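Local coordinates for putative 5-dehydro-2-deoxygluconokinase (Bacillus halodurans C-125, PDB 2QCV), which probably phosphorylates 5-dehydro-2-deoxy-D-gluconate at the expense of ATP, a step in the breakdown of myo-inositol to acetyl-CoA, at residues T99-T104 and L115-D120. Sequence-based numbering, arbitrary orientation.
Sequences TGLAFT and LMYRQD
Phe-103 and Tyr-117 meet obliquely on one face of an antiparallel strand pair, CE1 of Phe-103 lying 3.7 Å from CE1 of Tyr-117 and the ring planes turned 57° apart. In both residues CG is anti to the carbonyl carbon, beside the backbone N, and the rings meet on the diagonal between the pairs Phe-103/Leu-115 and Leu-101/Tyr-117. The CD1 side of the Phe-103 ring also meets Leu-115 O edge-on, near the ring plane, while Phe-103 CB and Leu-115 CB touch at 4.2 Å. Leu-101, opposite Tyr-117, adds a CB to CB contact of 3.9 Å. Beneath these side chains, Leu-101 with Tyr-117 and Phe-103 with Leu-115 are hydrogen-bonded pairs, each closed by two backbone bonds; the straightest runs from Tyr-117 N to Leu-101 O (2.8 Å, 172° at the hydrogen). The strands form the beta hairpin 101-106/111-117 in the small four-stranded sheet of this PfkB-family kinase, the part that in ribokinase relatives serves as a lid over the sugar site. Strand 21-26 flanks 101-106 on its other side. The aromatic face meets a second subunit: Tyr-117 OH is hydrogen-bonded to Thr-99 O of that subunit, and His-72 of the same subunit packs edge-to-face with Phe-103. An alanine in place of Phe-103 would remove the ring and would probably loosen both the packing on Tyr-117 and this part of the subunit interface. On the reverse face, at the non-hydrogen-bonded pair, Met-116 (selenomethionine) leaves with CG anti to the backbone N, then bends at chi2 (82°), which swings its SE across to Ala-102 CB at 3.8 Å. That bend also brings SE within 3.4 Å of Leu-101 O, the carbonyl oxygen that accepts the N-H of Tyr-117.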
loop_
_atom_site.group_PDB
_atom_site.type_symbol
_atom_site.label_atom_id
_atom_site.label_comp_id
_atom_site.label_asym_id
_atom_site.label_seq_id
_atom_site.Cartn_x
_atom_site.Cartn_y
_atom_site.Cartn_z
ATOM N N THR A 99 -8.565 -3.672 15.740
ATOM C CA THR A 99 -9.399 -4.853 15.811
ATOM C C THR A 99 -10.458 -4.845 14.732
ATOM O O THR A 99 -11.079 -3.813 14.472
ATOM C CB THR A 99 -10.110 -4.920 17.202
ATOM O OG1 THR A 99 -9.162 -4.670 18.261
ATOM C CG2 THR A 99 -10.835 -6.281 17.421
ATOM N N GLY A 100 -10.695 -5.979 14.084
ATOM C CA GLY A 100 -11.827 -6.012 13.151
ATOM C C GLY A 100 -13.145 -5.789 13.859
ATOM O O GLY A 100 -13.279 -6.071 15.058
ATOM N N LEU A 101 -14.118 -5.254 13.134
ATOM C CA LEU A 101 -15.426 -4.890 13.699
ATOM C C LEU A 101 -16.514 -5.439 12.805
ATOM O O LEU A 101 -16.449 -5.315 11.567
ATOM C CB LEU A 101 -15.630 -3.362 13.752
ATOM C CG LEU A 101 -14.652 -2.519 14.564
ATOM C CD1 LEU A 101 -14.921 -0.999 14.386
ATOM C CD2 LEU A 101 -14.716 -2.916 16.027
ATOM N N ALA A 102 -17.520 -6.033 13.422
ATOM C CA ALA A 102 -18.696 -6.477 12.678
ATOM C C ALA A 102 -19.912 -5.764 13.258
ATOM O O ALA A 102 -20.284 -6.028 14.384
ATOM C CB ALA A 102 -18.835 -8.000 12.792
ATOM N N PHE A 103 -20.523 -4.859 12.497
ATOM C CA PHE A 103 -21.801 -4.270 12.892
ATOM C C PHE A 103 -22.906 -5.115 12.298
ATOM O O PHE A 103 -22.904 -5.393 11.087
ATOM C CB PHE A 103 -21.955 -2.860 12.344
ATOM C CG PHE A 103 -21.012 -1.859 12.932
ATOM C CD1 PHE A 103 -19.713 -1.738 12.447
ATOM C CD2 PHE A 103 -21.449 -0.996 13.936
ATOM C CE1 PHE A 103 -18.854 -0.790 13.002
ATOM C CE2 PHE A 103 -20.599 -0.035 14.464
ATOM C CZ PHE A 103 -19.321 0.051 14.026
ATOM N N THR A 104 -23.865 -5.511 13.114
ATOM C CA THR A 104 -24.877 -6.460 12.611
ATOM C C THR A 104 -26.151 -5.726 12.302
ATOM O O THR A 104 -26.548 -4.816 13.036
ATOM C CB THR A 104 -25.165 -7.573 13.620
ATOM O OG1 THR A 104 -25.684 -6.967 14.810
ATOM C CG2 THR A 104 -23.899 -8.351 13.912
ATOM N N LEU A 115 -21.917 -5.268 8.439
ATOM C CA LEU A 115 -21.041 -4.248 7.872
ATOM C C LEU A 115 -19.686 -4.480 8.557
ATOM O O LEU A 115 -19.571 -4.318 9.777
ATOM C CB LEU A 115 -21.628 -2.849 8.158
ATOM C CG LEU A 115 -20.837 -1.616 7.694
ATOM C CD1 LEU A 115 -20.338 -1.789 6.259
ATOM C CD2 LEU A 115 -21.677 -0.395 7.833
HETATM N N MSE A 116 -18.692 -4.932 7.799
HETATM C CA MSE A 116 -17.417 -5.352 8.353
HETATM C C MSE A 116 -16.299 -4.347 8.150
HETATM O O MSE A 116 -16.155 -3.764 7.078
HETATM C CB MSE A 116 -16.998 -6.690 7.720
HETATM C CG MSE A 116 -15.775 -7.321 8.346
HETATM SE SE MSE A 116 -16.216 -8.331 10.008
HETATM C CE MSE A 116 -14.372 -8.469 10.819
ATOM N N TYR A 117 -15.522 -4.126 9.204
ATOM C CA TYR A 117 -14.262 -3.387 9.136
ATOM C C TYR A 117 -13.172 -4.472 9.210
ATOM O O TYR A 117 -12.977 -5.068 10.259
ATOM C CB TYR A 117 -14.171 -2.413 10.310
ATOM C CG TYR A 117 -15.008 -1.171 10.066
ATOM C CD1 TYR A 117 -16.400 -1.238 10.011
ATOM C CD2 TYR A 117 -14.397 0.053 9.860
ATOM C CE1 TYR A 117 -17.151 -0.097 9.770
ATOM C CE2 TYR A 117 -15.138 1.203 9.616
ATOM C CZ TYR A 117 -16.512 1.115 9.573
ATOM O OH TYR A 117 -17.229 2.258 9.313
ATOM N N ARG A 118 -12.547 -4.785 8.070
ATOM C CA ARG A 118 -11.621 -5.953 7.959
ATOM C C ARG A 118 -10.236 -5.615 7.382
ATOM O O ARG A 118 -9.326 -6.448 7.431
ATOM C CB ARG A 118 -12.252 -7.043 7.099
ATOM C CG ARG A 118 -12.368 -6.657 5.653
ATOM C CD ARG A 118 -12.959 -7.783 4.787
ATOM N NE ARG A 118 -14.415 -7.874 4.852
ATOM C CZ ARG A 118 -15.243 -7.008 4.271
ATOM N NH1 ARG A 118 -14.774 -5.939 3.620
ATOM N NH2 ARG A 118 -16.556 -7.193 4.365
ATOM N N GLN A 119 -10.044 -4.403 6.880
ATOM C CA GLN A 119 -8.770 -4.058 6.231
ATOM C C GLN A 119 -7.621 -3.849 7.218
ATOM O O GLN A 119 -7.690 -3.016 8.131
ATOM C CB GLN A 119 -8.896 -2.824 5.317
ATOM C CG GLN A 119 -7.546 -2.243 4.867
ATOM C CD GLN A 119 -7.673 -1.043 3.966
ATOM O OE1 GLN A 119 -8.344 -1.114 2.952
ATOM N NE2 GLN A 119 -7.022 0.069 4.330
ATOM N N ASP A 120 -6.532 -4.594 7.014
ATOM C CA ASP A 120 -5.329 -4.441 7.842
ATOM C C ASP A 120 -5.619 -4.552 9.319
ATOM O O ASP A 120 -4.993 -3.891 10.151
ATOM C CB ASP A 120 -4.606 -3.131 7.532
ATOM C CG ASP A 120 -3.977 -3.152 6.160
ATOM O OD1 ASP A 120 -3.480 -4.226 5.738
ATOM O OD2 ASP A 120 -3.992 -2.106 5.496
#